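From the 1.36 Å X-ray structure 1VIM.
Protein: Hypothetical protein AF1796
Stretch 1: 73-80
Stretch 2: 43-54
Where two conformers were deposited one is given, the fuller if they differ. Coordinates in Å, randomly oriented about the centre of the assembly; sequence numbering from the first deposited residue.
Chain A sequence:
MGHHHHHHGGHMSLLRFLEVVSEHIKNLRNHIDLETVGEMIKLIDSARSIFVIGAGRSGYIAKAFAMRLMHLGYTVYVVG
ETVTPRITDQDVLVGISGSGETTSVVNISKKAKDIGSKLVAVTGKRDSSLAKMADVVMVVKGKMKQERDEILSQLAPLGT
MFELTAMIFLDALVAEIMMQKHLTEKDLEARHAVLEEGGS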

ATOM      1  N   GLY A  73     -18.116 -11.901   5.021  1.00 10.89           N
ATOM      2  CA  GLY A  73     -18.666 -12.433   3.779  1.00 11.57           C
ATOM      3  C   GLY A  73     -19.211 -11.397   2.820  1.00 12.48           C
ATOM      4  O   GLY A  73     -19.803 -11.767   1.802  1.00 14.15           O
ATOM      5  N   TYR A  74     -18.975 -10.108   3.089  1.00 11.35           N
ATOM      6  CA  TYR A  74     -19.395  -9.079   2.141  1.00 11.24           C
ATOM      7  C   TYR A  74     -18.425  -8.977   0.970  1.00 10.14           C
ATOM      8  O   TYR A  74     -17.233  -9.332   1.086  1.00 11.81           O
ATOM      9  CB  TYR A  74     -19.495  -7.696   2.810  1.00 11.57           C
ATOM     10  CG  TYR A  74     -20.596  -7.585   3.841  1.00 12.56           C
ATOM     11  CD1 TYR A  74     -21.911  -7.392   3.444  1.00 14.09           C
ATOM     12  CD2 TYR A  74     -20.322  -7.685   5.198  1.00 14.26           C
ATOM     13  CE1 TYR A  74     -22.936  -7.304   4.379  1.00 16.29           C
ATOM     14  CE2 TYR A  74     -21.342  -7.585   6.155  1.00 16.07           C
ATOM     15  CZ  TYR A  74     -22.638  -7.393   5.729  1.00 17.24           C
ATOM     16  OH  TYR A  74     -23.648  -7.283   6.661  1.00 22.02           O
ATOM     17  N   THR A  75     -18.921  -8.428  -0.128  1.00  9.99           N
ATOM     18  CA  THR A  75     -18.084  -8.046  -1.249  1.00  9.82           C
ATOM     19  C   THR A  75     -17.663  -6.597  -1.000  1.00  8.39           C
ATOM     20  O   THR A  75     -18.487  -5.679  -0.995  1.00  9.77           O
ATOM     21  CB  THR A  75     -18.858  -8.148  -2.559  1.00 11.10           C
ATOM     22  OG1 THR A  75     -19.225  -9.527  -2.747  1.00 13.92           O
ATOM     23  CG2 THR A  75     -17.964  -7.826  -3.731  1.00 12.12           C
ATOM     24  N   VAL A  76     -16.372  -6.408  -0.772  1.00  8.61           N
ATOM     25  CA  VAL A  76     -15.878  -5.129  -0.271  1.00  7.76           C
ATOM     26  C   VAL A  76     -14.546  -4.784  -0.925  1.00  7.05           C
ATOM     27  O   VAL A  76     -13.746  -5.654  -1.237  1.00  8.57           O
ATOM     28  CB  VAL A  76     -15.784  -5.134   1.282  1.00  8.67           C
ATOM     29  CG1 VAL A  76     -14.922  -6.261   1.783  1.00  9.68           C
ATOM     30  CG2 VAL A  76     -15.348  -3.792   1.851  1.00  9.29           C
ATOM     31  N   TYR A  77     -14.312  -3.485  -1.078  1.00  7.41           N
ATOM     32  CA  TYR A  77     -13.079  -2.970  -1.698  1.00  7.74           C
ATOM     33  C   TYR A  77     -12.650  -1.715  -0.996  1.00  7.72           C
ATOM     34  O   TYR A  77     -13.458  -0.997  -0.415  1.00  8.19           O
ATOM     35  CB  TYR A  77     -13.316  -2.618  -3.166  1.00  8.98           C
ATOM     36  CG  TYR A  77     -13.945  -3.722  -3.946  1.00  9.45           C
ATOM     37  CD1 TYR A  77     -13.203  -4.817  -4.360  1.00 10.99           C
ATOM     38  CD2 TYR A  77     -15.316  -3.657  -4.274  1.00 11.90           C
ATOM     39  CE1 TYR A  77     -13.877  -5.870  -5.117  1.00 13.65           C
ATOM     40  CE2 TYR A  77     -15.938  -4.650  -4.985  1.00 13.97           C
ATOM     41  CZ  TYR A  77     -15.240  -5.721  -5.374  1.00 13.20           C
ATOM     42  OH  TYR A  77     -15.997  -6.619  -6.128  1.00 16.88           O
ATOM     43  N   VAL A  78     -11.361  -1.426  -1.148  1.00  7.23           N
ATOM     44  CA  VAL A  78     -10.792  -0.151  -0.695  1.00  7.00           C
ATOM     45  C   VAL A  78     -10.544   0.729  -1.920  1.00  7.58           C
ATOM     46  O   VAL A  78      -9.864   0.314  -2.880  1.00  7.69           O
ATOM     47  CB  VAL A  78      -9.450  -0.398  -0.002  1.00  7.44           C
ATOM     48  CG1 VAL A  78      -8.832   0.930   0.484  1.00  7.32           C
ATOM     49  CG2 VAL A  78      -9.622  -1.341   1.159  1.00  8.30           C
ATOM     50  N   VAL A  79     -11.058   1.957  -1.890  1.00  7.07           N
ATOM     51  CA  VAL A  79     -10.868   2.868  -3.023  1.00  8.28           C
ATOM     52  C   VAL A  79      -9.391   3.075  -3.296  1.00  8.55           C
ATOM     53  O   VAL A  79      -8.603   3.275  -2.369  1.00  9.66           O
ATOM     54  CB  VAL A  79     -11.574   4.239  -2.797  1.00  7.89           C
ATOM     55  CG1 VAL A  79     -11.236   5.226  -3.929  1.00  8.86           C
ATOM     56  CG2 VAL A  79     -13.072   4.050  -2.675  1.00  9.17           C
ATOM     57  N   GLY A  80      -9.024   2.981  -4.572  1.00  8.26           N
ATOM     58  CA  GLY A  80      -7.640   3.185  -4.990  1.00  9.42           C
ATOM     59  C   GLY A  80      -6.752   1.957  -4.999  1.00  9.03           C
ATOM     60  O   GLY A  80      -5.650   2.013  -5.551  1.00 11.54           O
TER
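Stretch 2, residues 43-54: LIDSARSIFVIG

The side chains of Val-76, Val-78, Ile-50 and Val-52 share one face of the sheet. There Val-78 CG2 meets Val-52 CG2 at 3.9 Å, and Val-76 CG2 lies 4.1 Å from Ile-50 CB. Tyr-77 and Phe-51 occupy the other face. Tyr-77 CD2 sits over a face of the Phe-51 ring, 3.8 Å from Phe-51 CZ. The two ring planes meet obliquely at 50°. Beyond them Val-79 CG2 packs 4.0 Å from Ile-53 CB.

Stretch 2 lies beside stretch 1 as a neighbouring parallel strand. The strand that begins at Ile-50 runs in the same N-to-C sense as strand 76-78, with a crossing angle of -25° and a closest axis approach of 4.6 Å. Val-76 pairs with Ile-50, Tyr-77 with Phe-51 and Val-78 with Val-52, at CA-CA distances of 4.6, 4.8 and 4.9 Å.

Before the strand, a helix that starts earlier in the chain reaches into stretch 2, and Ala-47 is the first residue to leave helical angles. Ile-44 CG2 of this helix lies over a face of the Tyr-74 ring, 3.7 Å from Tyr-74 CZ. Tyr-74 CB also touches Ile-50 CD1 at 3.6 Å.

The backbones join through four hydrogen bonds. Ile-50 N donates to Thr-75 O at 2.9 Å, and Tyr-77 N to Ile-50 O at 2.8 Å. Val-52 N donates to Tyr-77 O at 2.9 Å, and Val-79 N to Val-52 O at 2.9 Å. Ile-50 and Val-52 thus use both N and O, as expected of alternate residues in a parallel pairing.

The polar edge follows. Asp-45 CB points away from stretch 1, but the end of the side chain comes nearer. Near the plane of its ring, Tyr-74 OH donates a very short hydrogen bond to Asp-45 OD1, at 2.4 Å. The O of one water lies 2.6 Å from Ser-49 OG and 2.9 Å from Tyr-77 OH, and so bridges the stretches. The O of another accepts from Thr-75 N at 3.0 Å and donates a weak bond to Arg-48 O at 3.4 Å.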

ATOM      1  N   LEU A  43     -27.777  -0.200   4.857  1.00 14.46           N
ATOM      2  CA  LEU A  43     -27.117   0.134   3.586  1.00 13.67           C
ATOM      3  C   LEU A  43     -25.985  -0.835   3.256  1.00 13.25           C
ATOM      4  O   LEU A  43     -25.813  -1.240   2.096  1.00 14.22           O
ATOM      5  CB  LEU A  43     -26.591   1.573   3.557  1.00 15.50           C
ATOM      6  CG  LEU A  43     -27.591   2.726   3.500  1.00 15.71           C
ATOM      7  CD1 LEU A  43     -26.860   4.007   3.131  1.00 15.77           C
ATOM      8  CD2 LEU A  43     -28.674   2.447   2.476  1.00 16.32           C
ATOM      9  N   ILE A  44     -25.181  -1.197   4.256  1.00 12.18           N
ATOM     10  CA  ILE A  44     -24.128  -2.189   4.024  1.00 14.13           C
ATOM     11  C   ILE A  44     -24.715  -3.519   3.523  1.00 13.80           C
ATOM     12  O   ILE A  44     -24.196  -4.142   2.599  1.00 14.13           O
ATOM     13  CB  ILE A  44     -23.266  -2.382   5.316  1.00 14.66           C
ATOM     14  CG1 ILE A  44     -22.331  -1.175   5.498  1.00 16.38           C
ATOM     15  CG2 ILE A  44     -22.447  -3.684   5.249  1.00 16.52           C
ATOM     16  CD1 ILE A  44     -21.697  -1.106   6.935  1.00 17.03           C
ATOM     17  N   ASP A  45     -25.827  -3.938   4.123  1.00 13.54           N
ATOM     18  CA  ASP A  45     -26.452  -5.207   3.771  1.00 14.97           C
ATOM     19  C   ASP A  45     -27.136  -5.183   2.408  1.00 14.35           C
ATOM     20  O   ASP A  45     -27.180  -6.211   1.742  1.00 17.25           O
ATOM     21  CB  ASP A  45     -27.517  -5.560   4.803  1.00 16.36           C
ATOM     22  CG  ASP A  45     -26.988  -6.363   5.936  1.00 19.92           C
ATOM     23  OD1 ASP A  45     -25.910  -7.018   5.818  1.00 21.99           O
ATOM     24  OD2 ASP A  45     -27.620  -6.389   7.012  1.00 22.62           O
ATOM     25  N   SER A  46     -27.645  -4.020   2.004  1.00 14.52           N
ATOM     26  CA  SER A  46     -28.463  -3.933   0.786  1.00 14.78           C
ATOM     27  C   SER A  46     -27.666  -3.551  -0.466  1.00 14.09           C
ATOM     28  O   SER A  46     -28.123  -3.700  -1.588  1.00 15.17           O
ATOM     29  CB  SER A  46     -29.630  -2.966   0.966  1.00 15.94           C
ATOM     30  OG  SER A  46     -30.304  -3.244   2.173  0.65 17.55           O
ATOM     31  N   ALA A  47     -26.459  -3.043  -0.281  1.00 12.81           N
ATOM     32  CA  ALA A  47     -25.617  -2.675  -1.395  1.00 11.58           C
ATOM     33  C   ALA A  47     -25.186  -3.904  -2.194  1.00 11.02           C
ATOM     34  O   ALA A  47     -25.032  -5.003  -1.648  1.00 11.85           O
ATOM     35  CB  ALA A  47     -24.405  -1.988  -0.854  1.00 12.68           C
ATOM     36  N   ARG A  48     -24.928  -3.706  -3.471  1.00 10.16           N
ATOM     37  CA  ARG A  48     -24.270  -4.738  -4.258  1.00 10.36           C
ATOM     38  C   ARG A  48     -22.878  -5.034  -3.710  1.00 11.09           C
ATOM     39  O   ARG A  48     -22.523  -6.185  -3.485  1.00 11.92           O
ATOM     40  CB  ARG A  48     -24.175  -4.265  -5.692  1.00 11.40           C
ATOM     41  CG  ARG A  48     -23.436  -5.205  -6.614  1.00 11.15           C
ATOM     42  CD  ARG A  48     -23.239  -4.650  -8.040  1.00 12.36           C
ATOM     43  NE  ARG A  48     -22.129  -3.706  -8.020  1.00 13.33           N
ATOM     44  CZ  ARG A  48     -21.133  -3.669  -8.895  1.00 14.05           C
ATOM     45  NH1 ARG A  48     -21.111  -4.480  -9.965  1.00 15.60           N
ATOM     46  NH2 ARG A  48     -20.137  -2.800  -8.684  1.00 15.67           N
ATOM     47  N   SER A  49     -22.090  -3.976  -3.507  1.00  9.37           N
ATOM     48  CA  SER A  49     -20.775  -4.102  -2.895  1.00 10.16           C
ATOM     49  C   SER A  49     -20.455  -2.833  -2.139  1.00  9.45           C
ATOM     50  O   SER A  49     -21.102  -1.809  -2.337  1.00  9.68           O
ATOM     51  CB  SER A  49     -19.674  -4.393  -3.903  1.00 12.60           C
ATOM     52  OG  SER A  49     -20.023  -5.288  -4.924  0.65 15.09           O
ATOM     53  N   ILE A  50     -19.492  -2.942  -1.226  1.00  9.08           N
ATOM     54  CA  ILE A  50     -19.129  -1.870  -0.320  1.00  8.52           C
ATOM     55  C   ILE A  50     -17.732  -1.412  -0.693  1.00  8.20           C
ATOM     56  O   ILE A  50     -16.825  -2.225  -0.891  1.00  8.62           O
ATOM     57  CB  ILE A  50     -19.157  -2.354   1.156  1.00  8.84           C
ATOM     58  CG1 ILE A  50     -20.548  -2.915   1.491  1.00 11.01           C
ATOM     59  CG2 ILE A  50     -18.755  -1.217   2.106  1.00 10.99           C
ATOM     60  CD1 ILE A  50     -20.514  -4.306   2.067  1.00 15.33           C
ATOM     61  N   PHE A  51     -17.581  -0.094  -0.789  1.00  7.17           N
ATOM     62  CA  PHE A  51     -16.284   0.505  -1.025  1.00  7.61           C
ATOM     63  C   PHE A  51     -15.952   1.352   0.185  1.00  8.22           C
ATOM     64  O   PHE A  51     -16.864   2.009   0.739  1.00  9.02           O
ATOM     65  CB  PHE A  51     -16.332   1.401  -2.265  1.00  8.07           C
ATOM     66  CG  PHE A  51     -16.490   0.656  -3.577  1.00  8.10           C
ATOM     67  CD1 PHE A  51     -17.661  -0.042  -3.894  1.00 10.25           C
ATOM     68  CD2 PHE A  51     -15.477   0.696  -4.533  1.00  8.77           C
ATOM     69  CE1 PHE A  51     -17.784  -0.717  -5.108  1.00  9.12           C
ATOM     70  CE2 PHE A  51     -15.612   0.058  -5.753  1.00  9.14           C
ATOM     71  CZ  PHE A  51     -16.741  -0.661  -6.037  1.00  8.76           C
ATOM     72  N   VAL A  52     -14.682   1.377   0.601  1.00  7.67           N
ATOM     73  CA  VAL A  52     -14.300   2.192   1.763  1.00  8.07           C
ATOM     74  C   VAL A  52     -13.186   3.158   1.408  1.00  8.06           C
ATOM     75  O   VAL A  52     -12.343   2.865   0.532  1.00  8.83           O
ATOM     76  CB  VAL A  52     -13.880   1.357   2.983  1.00  8.48           C
ATOM     77  CG1 VAL A  52     -14.944   0.319   3.301  1.00 10.09           C
ATOM     78  CG2 VAL A  52     -12.503   0.743   2.761  1.00 12.05           C
ATOM     79  N   ILE A  53     -13.164   4.314   2.080  1.00  8.03           N
ATOM     80  CA  ILE A  53     -12.085   5.279   1.851  1.00  9.87           C
ATOM     81  C   ILE A  53     -11.809   6.091   3.094  1.00  8.64           C
ATOM     82  O   ILE A  53     -12.741   6.495   3.796  1.00  8.76           O
ATOM     83  CB  ILE A  53     -12.382   6.219   0.649  1.00 11.17           C
ATOM     84  CG1 ILE A  53     -11.183   7.154   0.386  1.00 14.16           C
ATOM     85  CG2 ILE A  53     -13.658   7.051   0.890  1.00 12.86           C
ATOM     86  CD1 ILE A  53     -11.304   7.941  -0.879  0.65 15.90           C
ATOM     87  N   GLY A  54     -10.524   6.333   3.360  1.00  9.81           N
ATOM     88  CA  GLY A  54     -10.082   7.393   4.255  1.00  8.60           C
ATOM     89  C   GLY A  54      -8.694   7.809   3.844  1.00  9.20           C
ATOM     90  O   GLY A  54      -8.033   7.072   3.107  1.00  9.99           O
TER
HETATM   91  O   HOH W   1     -21.677  -7.354  -0.358  1.00 18.15           O
HETATM   92  O   HOH W   2     -18.533  -5.667  -7.079  1.00 23.77           O